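Emp47p (form2) (Saccharomyces cerevisiae, PDB 2A6Z) serves as a calcium-independent, legume-lectin-like cargo receptor with a carbohydrate recognition domain, and takes part in glycoprotein secretion. Local coordinates at residues Tyr11-Leu16 with Gly49-Lys54; Trp26-Gln31 with Gly37-Thr42; Trp67-Val72 with Gly80-Trp85; Gln97-Pro102 with Leu111-Gly116; Val197-Gly202 with Glu209-Phe214. All coordinates share one frame; numbering follows the deposited sequence. Where two conformers were deposited one is given.

Contact 1 (Tyr11-Leu16 with Gly49-Lys54); sequences YSLPDL and GSLWLK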
# COMPACT_ATOMS: atom_id res chain seq x y z
N TYR A 11 2.35 8.54 12.51
CA TYR A 11 1.91 7.57 11.49
C TYR A 11 2.64 7.75 10.18
O TYR A 11 2.19 7.25 9.15
CB TYR A 11 0.38 7.64 11.34
CG TYR A 11 -0.31 7.21 12.61
CD1 TYR A 11 -0.36 5.91 13.03
CD2 TYR A 11 -0.84 8.15 13.48
CE1 TYR A 11 -0.95 5.50 14.17
CE2 TYR A 11 -1.46 7.76 14.67
CZ TYR A 11 -1.53 6.44 15.01
OH TYR A 11 -2.11 6.03 16.20
N SER A 12 3.76 8.47 10.18
CA SER A 12 4.54 8.76 9.01
C SER A 12 5.88 8.03 9.03
O SER A 12 6.38 7.61 10.07
CB SER A 12 4.77 10.26 8.79
OG SER A 12 3.53 10.93 8.62
N LEU A 13 6.44 7.90 7.84
CA LEU A 13 7.75 7.32 7.55
C LEU A 13 8.54 8.41 6.86
O LEU A 13 8.45 8.58 5.60
CB LEU A 13 7.61 6.10 6.64
CG LEU A 13 8.91 5.39 6.31
CD1 LEU A 13 9.45 4.63 7.49
CD2 LEU A 13 8.63 4.47 5.10
N PRO A 14 9.28 9.24 7.57
CA PRO A 14 10.03 10.33 6.94
C PRO A 14 10.97 9.78 5.86
O PRO A 14 11.46 8.65 5.97
CB PRO A 14 10.84 10.89 8.11
CG PRO A 14 10.04 10.58 9.35
CD PRO A 14 9.48 9.18 9.05
N ASP A 15 11.17 10.66 4.87
CA ASP A 15 12.02 10.34 3.72
C ASP A 15 13.26 9.61 4.15
O ASP A 15 14.02 10.09 5.03
CB ASP A 15 12.39 11.61 3.01
CG ASP A 15 13.07 11.40 1.68
OD1 ASP A 15 13.13 12.41 0.98
OD2 ASP A 15 13.64 10.35 1.39
N LEU A 16 13.48 8.40 3.63
CA LEU A 16 14.54 7.49 4.07
C LEU A 16 15.90 7.84 3.47
O LEU A 16 16.88 7.11 3.76
CB LEU A 16 14.14 6.04 3.74
CG LEU A 16 12.90 5.51 4.48
CD1 LEU A 16 12.45 4.28 3.75
CD2 LEU A 16 13.28 5.27 5.93
N GLY A 49 8.28 -9.14 1.48
CA GLY A 49 8.66 -8.16 2.50
C GLY A 49 7.41 -7.43 2.96
O GLY A 49 6.44 -7.25 2.19
N SER A 50 7.43 -6.97 4.22
CA SER A 50 6.35 -6.17 4.78
C SER A 50 6.91 -5.01 5.58
O SER A 50 8.03 -5.05 6.10
CB SER A 50 5.39 -6.99 5.63
OG SER A 50 6.09 -7.53 6.74
N LEU A 51 6.09 -3.99 5.72
CA LEU A 51 6.46 -2.77 6.45
C LEU A 51 5.18 -2.19 7.04
O LEU A 51 4.33 -1.73 6.24
CB LEU A 51 7.15 -1.81 5.52
CG LEU A 51 7.49 -0.42 6.10
CD1 LEU A 51 8.50 -0.54 7.24
CD2 LEU A 51 7.97 0.50 5.00
N TRP A 52 4.98 -2.26 8.35
CA TRP A 52 3.77 -1.84 8.99
C TRP A 52 4.06 -0.91 10.15
O TRP A 52 5.07 -1.06 10.85
CB TRP A 52 3.02 -3.01 9.57
CG TRP A 52 2.44 -4.03 8.60
CD1 TRP A 52 3.08 -5.12 8.08
CD2 TRP A 52 1.09 -4.05 8.08
NE1 TRP A 52 2.21 -5.82 7.24
CE2 TRP A 52 0.99 -5.19 7.24
CE3 TRP A 52 -0.04 -3.22 8.28
CZ2 TRP A 52 -0.19 -5.51 6.58
CZ3 TRP A 52 -1.22 -3.56 7.60
CH2 TRP A 52 -1.27 -4.69 6.76
N LEU A 53 3.13 -0.01 10.43
CA LEU A 53 3.20 0.79 11.65
C LEU A 53 2.99 -0.13 12.86
O LEU A 53 2.13 -1.01 12.87
CB LEU A 53 2.15 1.92 11.62
CG LEU A 53 2.68 3.11 10.77
CD1 LEU A 53 1.56 3.87 10.11
CD2 LEU A 53 3.54 4.04 11.62
N LYS A 54 3.81 0.14 13.92
CA LYS A 54 3.65 -0.64 15.15
C LYS A 54 2.38 -0.37 15.93
O LYS A 54 1.91 -1.26 16.66
CB LYS A 54 4.86 -0.36 16.05
CG LYS A 54 6.13 -0.99 15.55
CD LYS A 54 7.24 -0.70 16.55
CE LYS A 54 8.62 -1.13 16.09
NZ LYS A 54 9.61 -0.68 17.16
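Between Tyr11 and Leu13, which both touch strand 48-58, the carbonyl O of Ser12 takes two hydrogen bonds, from Trp26 NE1 and Asn25 ND2. The contact lies at one side of the beta sandwich of the legume-like lectin fold. Residues 11-16 run as an irregular length of chain that bonds through its backbone to strand 210-220 of one sheet, while its side chains meet strand 48-58 of the other.

Tyr11 and Leu53 cross at about a right angle. The methyl Leu53 CD1 sits at the edge of the phenol ring, near its plane, 4.0 Å from Tyr11 CD1, and the second methyl, Leu53 CD2, rests 3.9 Å from Tyr11 CA. The phenol hydroxyl is hydrogen-bonded to Gly56 O, further along the same strand, which ties the far end of the ring down.

Leu13 and Leu51 meet tip to tip, CD2 to CD2 at 4.0 Å. Both have CG anti to the backbone N (chi1 -178° and 175°), which extends each branch toward the other segment. Trp26 touches both, and Leu53 as well. The carbonyl Tyr11 O is buried with no hydrogen-bond partner in the model, and Leu53 CD1 lies 3.6 Å from it.

Contact 2 (Trp26-Gln31 with Gly37-Thr42); sequences WQTGEQ and GRIVLT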
# COMPACT_ATOMS: atom_id res chain seq x y z
N TRP A 26 7.89 1.94 13.03
CA TRP A 26 7.61 0.96 11.96
C TRP A 26 8.31 -0.34 12.24
O TRP A 26 9.37 -0.41 12.91
CB TRP A 26 8.13 1.47 10.60
CG TRP A 26 7.32 2.63 10.09
CD1 TRP A 26 7.48 3.95 10.45
CD2 TRP A 26 6.23 2.61 9.16
NE1 TRP A 26 6.55 4.75 9.79
CE2 TRP A 26 5.77 3.94 8.99
CE3 TRP A 26 5.60 1.59 8.46
CZ2 TRP A 26 4.72 4.25 8.14
CZ3 TRP A 26 4.55 1.89 7.60
CH2 TRP A 26 4.11 3.22 7.45
N GLN A 27 7.74 -1.43 11.66
CA GLN A 27 8.32 -2.76 11.80
C GLN A 27 8.42 -3.40 10.42
O GLN A 27 7.42 -3.55 9.71
CB GLN A 27 7.43 -3.60 12.74
CG GLN A 27 7.99 -5.05 12.93
CD GLN A 27 9.31 -5.00 13.62
OE1 GLN A 27 9.37 -4.48 14.73
NE2 GLN A 27 10.34 -5.52 12.95
N THR A 28 9.61 -3.82 10.01
CA THR A 28 9.80 -4.64 8.83
C THR A 28 9.49 -6.09 9.14
O THR A 28 9.62 -6.55 10.29
CB THR A 28 11.22 -4.53 8.27
OG1 THR A 28 12.17 -4.79 9.35
CG2 THR A 28 11.56 -3.17 7.70
N GLY A 29 9.10 -6.83 8.10
CA GLY A 29 8.84 -8.25 8.25
C GLY A 29 9.38 -8.99 7.04
O GLY A 29 9.61 -8.43 5.96
N GLU A 30 9.47 -10.29 7.22
CA GLU A 30 9.87 -11.20 6.17
C GLU A 30 11.25 -10.72 5.75
O GLU A 30 12.07 -10.53 6.67
CB GLU A 30 8.86 -11.48 5.05
CG GLU A 30 7.58 -12.06 5.59
CD GLU A 30 6.75 -11.05 6.40
OE1 GLU A 30 6.63 -9.94 5.84
OE2 GLU A 30 6.28 -11.42 7.48
N GLN A 31 11.53 -10.53 4.48
CA GLN A 31 12.83 -10.13 4.03
C GLN A 31 12.92 -8.67 3.64
O GLN A 31 13.85 -8.25 2.96
CB GLN A 31 13.31 -11.12 2.98
CG GLN A 31 13.58 -12.53 3.54
CD GLN A 31 14.74 -12.64 4.50
OE1 GLN A 31 15.87 -12.32 4.13
NE2 GLN A 31 14.40 -13.10 5.71
N GLY A 37 18.90 4.58 1.39
CA GLY A 37 17.84 5.51 1.09
C GLY A 37 16.47 4.94 0.88
O GLY A 37 15.57 5.72 0.49
N ARG A 38 16.24 3.66 1.12
CA ARG A 38 14.90 3.13 0.85
C ARG A 38 14.75 1.80 1.54
O ARG A 38 15.73 1.10 1.82
CB ARG A 38 14.71 2.94 -0.67
CG ARG A 38 15.67 1.89 -1.22
CD ARG A 38 16.42 2.32 -2.44
NE ARG A 38 17.14 1.23 -3.06
CZ ARG A 38 18.28 0.66 -2.76
NH1 ARG A 38 19.00 1.08 -1.73
NH2 ARG A 38 18.74 -0.35 -3.49
N ILE A 39 13.50 1.39 1.81
CA ILE A 39 13.22 0.05 2.30
C ILE A 39 12.86 -0.82 1.11
O ILE A 39 11.92 -0.52 0.35
CB ILE A 39 12.16 0.03 3.41
CG1 ILE A 39 12.73 0.67 4.68
CG2 ILE A 39 11.62 -1.39 3.65
CD1 ILE A 39 11.70 0.93 5.77
N VAL A 40 13.64 -1.88 0.93
CA VAL A 40 13.43 -2.82 -0.16
C VAL A 40 12.58 -3.96 0.34
O VAL A 40 12.97 -4.64 1.27
CB VAL A 40 14.78 -3.34 -0.68
CG1 VAL A 40 14.55 -4.36 -1.76
CG2 VAL A 40 15.65 -2.20 -1.19
N LEU A 41 11.41 -4.15 -0.30
CA LEU A 41 10.51 -5.19 0.13
C LEU A 41 10.87 -6.54 -0.48
O LEU A 41 10.65 -7.57 0.14
CB LEU A 41 9.06 -4.81 -0.23
CG LEU A 41 8.57 -3.53 0.48
CD1 LEU A 41 7.18 -3.18 -0.05
CD2 LEU A 41 8.54 -3.68 1.97
N THR A 42 11.31 -6.50 -1.76
CA THR A 42 11.58 -7.78 -2.47
C THR A 42 12.96 -7.78 -3.00
O THR A 42 13.23 -7.46 -4.14
CB THR A 42 10.49 -7.97 -3.58
OG1 THR A 42 10.45 -6.87 -4.52
CG2 THR A 42 9.13 -8.20 -2.96
O HOH W 1 12.84 -9.19 0.36
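Thr28 of strand 26-30 and Ile39 of strand 38-40 face each other from opposite sheets with their CA atoms 8.7 Å apart, and the chains draw closer at Gln31 and Leu41, where the CA separation is 6.7 Å. No hydrogen bond passes directly between the two segments. Their side-chain contact is slight: the methyl Thr28 CG2 comes to 4.4 Å from the methyl Ile39 CG2, both CB atoms pointing into the gap between the sheets. Ile39 also packs on Leu16 and Leu51.

Where the chains converge, a water bridges two carbonyls, giving one proton to Leu41 O at 2.7 Å and the other, in a weak bond, to Gln31 O. On the outer strand Gln27 NE2 donates to Thr28 O at 2.9 Å, nearly straight at 170° and directed onto a lone pair.

Two carbonyl oxygens cannot bond to each other, since neither carries a proton. The water supplies both, turning a meeting of acceptors into a link across the margin of the sandwich.

Contact 3 (Trp67-Val72 with Gly80-Trp85); sequences WTFRSV and GGISFW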
# COMPACT_ATOMS: atom_id res chain seq x y z
N TRP A 67 2.00 7.49 -0.15
CA TRP A 67 3.12 6.51 -0.28
C TRP A 67 3.96 6.87 -1.47
O TRP A 67 3.44 7.03 -2.58
CB TRP A 67 2.52 5.12 -0.48
CG TRP A 67 1.91 4.46 0.69
CD1 TRP A 67 0.60 4.36 1.02
CD2 TRP A 67 2.62 3.74 1.74
NE1 TRP A 67 0.44 3.65 2.19
CE2 TRP A 67 1.66 3.25 2.63
CE3 TRP A 67 4.00 3.48 1.93
CZ2 TRP A 67 2.02 2.49 3.77
CZ3 TRP A 67 4.31 2.72 3.08
CH2 TRP A 67 3.34 2.27 3.95
N THR A 68 5.27 6.91 -1.26
CA THR A 68 6.22 7.16 -2.34
C THR A 68 7.03 5.84 -2.54
O THR A 68 7.73 5.41 -1.61
CB THR A 68 7.16 8.32 -1.97
OG1 THR A 68 6.41 9.49 -1.72
CG2 THR A 68 8.10 8.61 -3.13
N PHE A 69 6.87 5.25 -3.72
CA PHE A 69 7.42 3.89 -3.94
C PHE A 69 7.92 3.78 -5.36
O PHE A 69 7.57 4.58 -6.23
CB PHE A 69 6.41 2.79 -3.62
CG PHE A 69 5.47 2.52 -4.80
CD1 PHE A 69 5.66 1.40 -5.61
CD2 PHE A 69 4.43 3.39 -5.12
CE1 PHE A 69 4.87 1.17 -6.71
CE2 PHE A 69 3.63 3.15 -6.21
CZ PHE A 69 3.83 2.04 -7.01
N ARG A 70 8.68 2.73 -5.63
CA ARG A 70 9.05 2.44 -7.00
C ARG A 70 9.21 0.92 -7.15
O ARG A 70 9.30 0.17 -6.19
CB ARG A 70 10.33 3.16 -7.47
CG ARG A 70 11.60 2.65 -6.75
CD ARG A 70 12.79 3.47 -7.25
NE ARG A 70 14.00 2.87 -6.63
CZ ARG A 70 15.20 3.31 -6.87
NH1 ARG A 70 15.40 4.33 -7.67
NH2 ARG A 70 16.23 2.70 -6.28
N SER A 71 9.24 0.54 -8.44
CA SER A 71 9.64 -0.81 -8.84
C SER A 71 10.78 -0.68 -9.83
O SER A 71 10.65 0.03 -10.85
CB SER A 71 8.46 -1.54 -9.54
OG SER A 71 9.01 -2.73 -10.11
N VAL A 72 11.89 -1.38 -9.51
CA VAL A 72 13.05 -1.36 -10.41
C VAL A 72 13.51 -2.81 -10.65
O VAL A 72 13.25 -3.71 -9.86
CB VAL A 72 14.23 -0.50 -9.87
CG1 VAL A 72 13.82 0.97 -9.89
CG2 VAL A 72 14.63 -0.94 -8.48
N GLY A 80 3.74 -11.19 -9.27
CA GLY A 80 4.10 -10.36 -8.12
C GLY A 80 3.13 -9.16 -7.99
O GLY A 80 2.20 -8.99 -8.75
N GLY A 81 3.44 -8.33 -7.00
CA GLY A 81 2.69 -7.08 -6.83
C GLY A 81 2.99 -6.47 -5.49
O GLY A 81 3.66 -7.09 -4.63
N ILE A 82 2.51 -5.26 -5.35
CA ILE A 82 2.70 -4.47 -4.09
C ILE A 82 1.31 -4.02 -3.64
O ILE A 82 0.51 -3.55 -4.45
CB ILE A 82 3.70 -3.31 -4.27
CG1 ILE A 82 3.91 -2.53 -2.96
CG2 ILE A 82 3.34 -2.35 -5.42
CD1 ILE A 82 5.05 -1.56 -2.97
N SER A 83 1.07 -4.22 -2.36
CA SER A 83 -0.24 -3.89 -1.75
C SER A 83 -0.05 -2.92 -0.61
O SER A 83 0.83 -3.06 0.26
CB SER A 83 -0.86 -5.15 -1.19
OG SER A 83 -1.41 -5.98 -2.20
N PHE A 84 -0.94 -1.92 -0.59
CA PHE A 84 -1.01 -0.89 0.45
C PHE A 84 -2.30 -1.10 1.22
O PHE A 84 -3.35 -1.24 0.62
CB PHE A 84 -0.97 0.52 -0.16
CG PHE A 84 0.22 0.74 -1.06
CD1 PHE A 84 1.39 1.29 -0.57
CD2 PHE A 84 0.17 0.41 -2.42
CE1 PHE A 84 2.49 1.49 -1.38
CE2 PHE A 84 1.27 0.56 -3.23
CZ PHE A 84 2.43 1.13 -2.70
N TRP A 85 -2.19 -1.15 2.55
CA TRP A 85 -3.28 -1.64 3.37
C TRP A 85 -3.81 -0.58 4.35
O TRP A 85 -3.02 0.21 4.89
CB TRP A 85 -2.80 -2.82 4.22
CG TRP A 85 -2.25 -3.96 3.42
CD1 TRP A 85 -0.93 -4.14 3.06
CD2 TRP A 85 -2.99 -5.07 2.87
NE1 TRP A 85 -0.80 -5.32 2.32
CE2 TRP A 85 -2.04 -5.89 2.21
CE3 TRP A 85 -4.34 -5.45 2.89
CZ2 TRP A 85 -2.40 -7.10 1.56
CZ3 TRP A 85 -4.68 -6.63 2.26
CH2 TRP A 85 -3.73 -7.44 1.60
O HOH W 2 -1.71 2.17 3.42
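An aromatic cluster of Trp67, Phe69 and Phe84 fills part of the core between the two sheets of the beta sandwich. Strands 67-72 and 81-85 belong to opposite sheets and run nearly antiparallel (170°), 9.7 Å apart at closest approach.

Phe84 reaches between the other two rings and turns an edge to each. Its CD1 lies over one face of the Trp67 indole, toward the rim, 3.5 Å from Trp67 CG. This edge-to-face pair is steeply tilted rather than perpendicular, the planes meeting at 51°. On its other contact Phe84 CZ stands over a face of Phe69, 3.9 Å from Phe69 CD2, with the planes at 65°. The Phe69 ring is also met obliquely by Ile82, whose CD1 lies 4.0 Å from Phe69 CD1.

The indole N-H is satisfied by a water: Trp67 NE1 donates to it at 2.9 Å, and the water in turn donates to Trp85 O at 2.8 Å. Val197 from strand 192-200 and Ile159 from strand 153-164 also pack on Phe84. Aromatic and aliphatic side chains packed between two antiparallel sheets form the core of this concanavalin-like beta sandwich.

Contact 4 (Gln97-Pro102 with Leu111-Gly116); sequences QLYNGP and LVDNNG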
# COMPACT_ATOMS: atom_id res chain seq x y z
N GLN A 97 -1.12 -14.38 3.26
CA GLN A 97 -1.45 -15.11 2.07
C GLN A 97 -1.83 -14.29 0.86
O GLN A 97 -2.02 -14.88 -0.24
CB GLN A 97 -2.62 -16.07 2.36
CG GLN A 97 -2.30 -17.14 3.40
CD GLN A 97 -3.46 -18.08 3.60
OE1 GLN A 97 -3.67 -18.99 2.76
NE2 GLN A 97 -4.28 -17.84 4.63
N LEU A 98 -1.94 -12.97 0.97
CA LEU A 98 -2.36 -12.13 -0.16
C LEU A 98 -1.31 -11.04 -0.36
O LEU A 98 -1.24 -10.08 0.39
CB LEU A 98 -3.74 -11.52 0.18
CG LEU A 98 -4.31 -10.55 -0.89
CD1 LEU A 98 -4.41 -11.26 -2.24
CD2 LEU A 98 -5.65 -10.05 -0.40
N TYR A 99 -0.41 -11.27 -1.35
CA TYR A 99 0.72 -10.36 -1.57
C TYR A 99 1.45 -10.10 -0.27
O TYR A 99 1.93 -8.98 0.03
CB TYR A 99 0.29 -8.97 -2.23
CG TYR A 99 -0.32 -9.27 -3.59
CD1 TYR A 99 0.48 -9.39 -4.71
CD2 TYR A 99 -1.68 -9.51 -3.74
CE1 TYR A 99 -0.05 -9.69 -5.95
CE2 TYR A 99 -2.22 -9.83 -4.97
CZ TYR A 99 -1.38 -9.92 -6.07
OH TYR A 99 -1.97 -10.25 -7.29
N ASN A 100 1.68 -11.17 0.51
CA ASN A 100 2.40 -11.10 1.80
C ASN A 100 1.71 -10.22 2.83
O ASN A 100 2.36 -9.78 3.76
CB ASN A 100 3.86 -10.71 1.55
CG ASN A 100 4.70 -10.95 2.83
OD1 ASN A 100 4.61 -12.04 3.43
ND2 ASN A 100 5.50 -9.98 3.21
N GLY A 101 0.41 -10.07 2.69
CA GLY A 101 -0.48 -9.44 3.63
C GLY A 101 -1.74 -10.28 3.82
O GLY A 101 -1.80 -11.42 3.36
N PRO A 102 -2.71 -9.75 4.55
CA PRO A 102 -3.82 -10.59 5.02
C PRO A 102 -4.88 -10.85 3.97
O PRO A 102 -5.49 -9.94 3.45
CB PRO A 102 -4.37 -9.79 6.21
CG PRO A 102 -4.04 -8.35 5.82
CD PRO A 102 -2.69 -8.43 5.19
N LEU A 111 -3.94 -2.49 -4.63
CA LEU A 111 -3.00 -3.41 -5.28
C LEU A 111 -2.42 -2.76 -6.54
O LEU A 111 -3.21 -2.35 -7.42
CB LEU A 111 -3.71 -4.71 -5.67
CG LEU A 111 -2.86 -5.70 -6.48
CD1 LEU A 111 -1.67 -6.22 -5.68
CD2 LEU A 111 -3.76 -6.87 -6.90
N VAL A 112 -1.11 -2.70 -6.64
CA VAL A 112 -0.43 -2.34 -7.87
C VAL A 112 0.21 -3.61 -8.42
O VAL A 112 1.03 -4.27 -7.78
CB VAL A 112 0.61 -1.22 -7.64
CG1 VAL A 112 1.41 -0.98 -8.90
CG2 VAL A 112 -0.07 0.05 -7.14
N ASP A 113 -0.22 -3.98 -9.63
CA ASP A 113 0.29 -5.21 -10.27
C ASP A 113 -0.00 -5.14 -11.73
O ASP A 113 -0.61 -4.19 -12.26
CB ASP A 113 -0.23 -6.49 -9.60
CG ASP A 113 -1.51 -7.02 -10.25
OD1 ASP A 113 -2.46 -6.22 -10.41
OD2 ASP A 113 -1.51 -8.21 -10.65
N ASN A 114 0.44 -6.19 -12.47
CA ASN A 114 0.27 -6.17 -13.92
C ASN A 114 -0.26 -7.51 -14.45
O ASN A 114 -0.21 -7.72 -15.67
CB ASN A 114 1.53 -5.74 -14.63
CG ASN A 114 2.65 -6.76 -14.62
OD1 ASN A 114 2.46 -7.89 -14.20
ND2 ASN A 114 3.82 -6.32 -15.06
N ASN A 115 -0.71 -8.40 -13.58
CA ASN A 115 -1.13 -9.75 -14.00
C ASN A 115 -2.59 -9.85 -14.40
O ASN A 115 -3.01 -10.96 -14.77
CB ASN A 115 -0.81 -10.75 -12.88
CG ASN A 115 -0.54 -12.16 -13.44
OD1 ASN A 115 0.01 -12.32 -14.53
ND2 ASN A 115 -0.90 -13.13 -12.65
N GLY A 116 -3.35 -8.77 -14.31
CA GLY A 116 -4.75 -8.80 -14.65
C GLY A 116 -4.98 -8.43 -16.12
O GLY A 116 -4.06 -8.17 -16.88
O HOH W 3 -0.24 -10.25 -9.40
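With chi1 at -61°, Tyr99 sets its CG anti to its carbonyl carbon and sends the ring toward strand 108-113, while Leu111, at 174°, extends its branch to meet it. The two side chains cross at about a right angle. The methyl Leu111 CD1 stands over the middle of the phenol ring, 3.6 Å from the centroid and only 5° off the normal, in a CH-pi contact. Leu111 CD2 lies farther toward the hydroxyl, 3.8 Å from Tyr99 OH.

The hydroxyl meets Asp113 through a water rather than directly. Tyr99 OH donates to this water at 2.7 Å, in the plane of its ring, and the water donates to Asp113 OD2, likewise at 2.7 Å. The same oxygen accepts from Asn115 N at 3.0 Å, well above the carboxylate plane, and is also hydrogen-bonded to Tyr139 OH from helix 138-141. Three partners thus grip one carboxylate oxygen, and the bond from Asn115 N forms an Asx turn.

Tyr99 itself sits at a corner of a tight turn, with Leu98 N bonded to Gly101 O and Gly101 N to Leu98 O. This pairing, with positive phi at Tyr99 and Asn100, is that of a type I' beta turn.

Contact 5 (Val197-Gly202 with Glu209-Phe214); sequences VTAQNG and ESFEIF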
# COMPACT_ATOMS: atom_id res chain seq x y z
N VAL A 197 2.47 -1.74 4.05
CA VAL A 197 2.73 -2.09 2.65
C VAL A 197 3.44 -3.44 2.62
O VAL A 197 4.28 -3.74 3.47
CB VAL A 197 3.50 -1.00 1.90
CG1 VAL A 197 4.87 -0.73 2.57
CG2 VAL A 197 3.67 -1.31 0.43
N THR A 198 3.05 -4.27 1.64
CA THR A 198 3.61 -5.61 1.53
C THR A 198 3.85 -5.86 0.05
O THR A 198 3.19 -5.30 -0.84
CB THR A 198 2.67 -6.68 2.11
OG1 THR A 198 1.46 -6.74 1.37
CG2 THR A 198 2.32 -6.38 3.56
N ALA A 199 4.79 -6.76 -0.26
CA ALA A 199 5.04 -7.05 -1.69
C ALA A 199 5.65 -8.44 -1.80
O ALA A 199 6.25 -8.98 -0.87
CB ALA A 199 5.93 -6.03 -2.37
N GLN A 200 5.50 -8.98 -3.02
CA GLN A 200 6.12 -10.23 -3.42
C GLN A 200 6.51 -10.08 -4.90
O GLN A 200 5.78 -9.40 -5.65
CB GLN A 200 5.20 -11.43 -3.21
CG GLN A 200 4.03 -11.42 -4.22
CD GLN A 200 2.95 -12.43 -3.97
OE1 GLN A 200 2.80 -12.81 -2.78
NE2 GLN A 200 2.27 -12.82 -5.06
N ASN A 201 7.56 -10.75 -5.34
CA ASN A 201 7.85 -10.77 -6.75
C ASN A 201 7.62 -12.12 -7.43
O ASN A 201 7.62 -12.17 -8.67
CB ASN A 201 9.23 -10.18 -7.09
CG ASN A 201 10.37 -10.85 -6.39
OD1 ASN A 201 10.22 -11.93 -5.80
ND2 ASN A 201 11.55 -10.23 -6.45
N GLY A 202 7.38 -13.16 -6.66
CA GLY A 202 7.07 -14.50 -7.23
C GLY A 202 8.22 -15.04 -8.02
O GLY A 202 9.37 -14.64 -7.86
N GLU A 209 12.19 -8.43 -9.62
CA GLU A 209 11.58 -7.11 -9.45
C GLU A 209 11.72 -6.66 -8.01
O GLU A 209 11.43 -7.41 -7.07
CB GLU A 209 10.07 -7.23 -9.82
CG GLU A 209 9.40 -5.84 -9.88
CD GLU A 209 8.05 -5.81 -10.60
OE1 GLU A 209 7.50 -6.91 -10.92
OE2 GLU A 209 7.52 -4.70 -10.80
N SER A 210 12.15 -5.38 -7.89
CA SER A 210 12.45 -4.83 -6.55
C SER A 210 11.47 -3.72 -6.22
O SER A 210 11.59 -2.62 -6.80
CB SER A 210 13.91 -4.33 -6.56
OG SER A 210 14.26 -3.94 -5.24
N PHE A 211 10.54 -4.02 -5.34
CA PHE A 211 9.55 -3.03 -4.86
C PHE A 211 10.16 -2.31 -3.66
O PHE A 211 10.63 -2.98 -2.73
CB PHE A 211 8.25 -3.75 -4.46
CG PHE A 211 7.47 -4.27 -5.63
CD1 PHE A 211 6.75 -3.40 -6.43
CD2 PHE A 211 7.49 -5.63 -5.92
CE1 PHE A 211 6.00 -3.87 -7.51
CE2 PHE A 211 6.70 -6.09 -6.98
CZ PHE A 211 5.98 -5.22 -7.77
N GLU A 212 10.18 -0.99 -3.71
CA GLU A 212 10.98 -0.17 -2.79
C GLU A 212 10.15 1.01 -2.29
O GLU A 212 9.40 1.62 -3.08
CB GLU A 212 12.22 0.34 -3.47
CG GLU A 212 13.01 -0.80 -4.11
CD GLU A 212 14.34 -0.46 -4.68
OE1 GLU A 212 14.65 0.78 -4.78
OE2 GLU A 212 15.07 -1.42 -5.01
N ILE A 213 10.31 1.32 -1.01
CA ILE A 213 9.61 2.43 -0.33
C ILE A 213 10.58 3.54 -0.01
O ILE A 213 11.65 3.31 0.60
CB ILE A 213 8.91 1.94 0.93
CG1 ILE A 213 8.05 0.71 0.71
CG2 ILE A 213 8.17 3.09 1.62
CD1 ILE A 213 6.88 1.00 -0.26
N PHE A 214 10.29 4.77 -0.43
CA PHE A 214 11.12 5.93 -0.10
C PHE A 214 10.58 6.71 1.12
O PHE A 214 11.37 7.33 1.85
CB PHE A 214 11.18 6.86 -1.28
CG PHE A 214 12.04 6.52 -2.44
CD1 PHE A 214 12.42 7.50 -3.37
CD2 PHE A 214 12.55 5.23 -2.65
CE1 PHE A 214 13.24 7.25 -4.45
CE2 PHE A 214 13.40 4.97 -3.73
CZ PHE A 214 13.76 5.95 -4.60
O HOH W 4 7.31 -9.36 -9.83
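The Phe211 ring has Glu209 CG over one face, toward the rim and 3.9 Å above the plane, while from across the contact Ala199 CB and Gln200 O approach it obliquely. Gln200 O is 3.7 Å from Phe211 CE2, and Ala199 CB is 3.9 Å from Phe211 CB. The strands 197-200 and 210-214 belong to the two sheets of the sandwich and run antiparallel at 165°, their axes 7.8 Å apart.

Deeper in the core Val197 and Ile213 meet tip to tip, Val197 CG1 lying 3.9 Å from Ile213 CD1. Trp67 and Ile82 also pack on Val197.

At the other end the amide of Asn201 links the loop residues that flank the two strands. With chi1 57° its CG is tucked between backbone N and carbonyl carbon, and Asn201 ND2 donates to Glu209 O at 2.9 Å. The bond is bent, at 153°, and tilted from the carbonyl plane. Glu209 O also holds the hydroxyl of Thr42, while Asn201 binds Ser47 N through OD1 and Asn44 O through ND2. A water lies 2.7 Å from Glu209 OE1 and near Asn201 O.

Ser71 OG is hydrogen-bonded to Glu209 OE2, so both oxygens of this buried carboxylate have polar company. That would probably help it to carry a negative charge in this buried place.

How the contacts relate
From the N terminus, contact 1 opens first and closes the longest loop, 32 residues between its segments, joining residues 11-16 to strand 48-58. Contact 2 is nested inside it, folding strand 26-30 over strand 38-40. Contacts 3, 4 and 5 follow in series, and none crosses another. Contacts 2, 3 and 5 each span the two sheets, with contacts 3 and 5 on neighbouring strands of both, their centres about 5 Å apart. Contact 4 stays on the side of one sheet, setting the loop 97-102 against strand 108-113. That loop also reaches the others, through Asn100 to Glu30 and Gly49 and through Tyr99 O to Thr198.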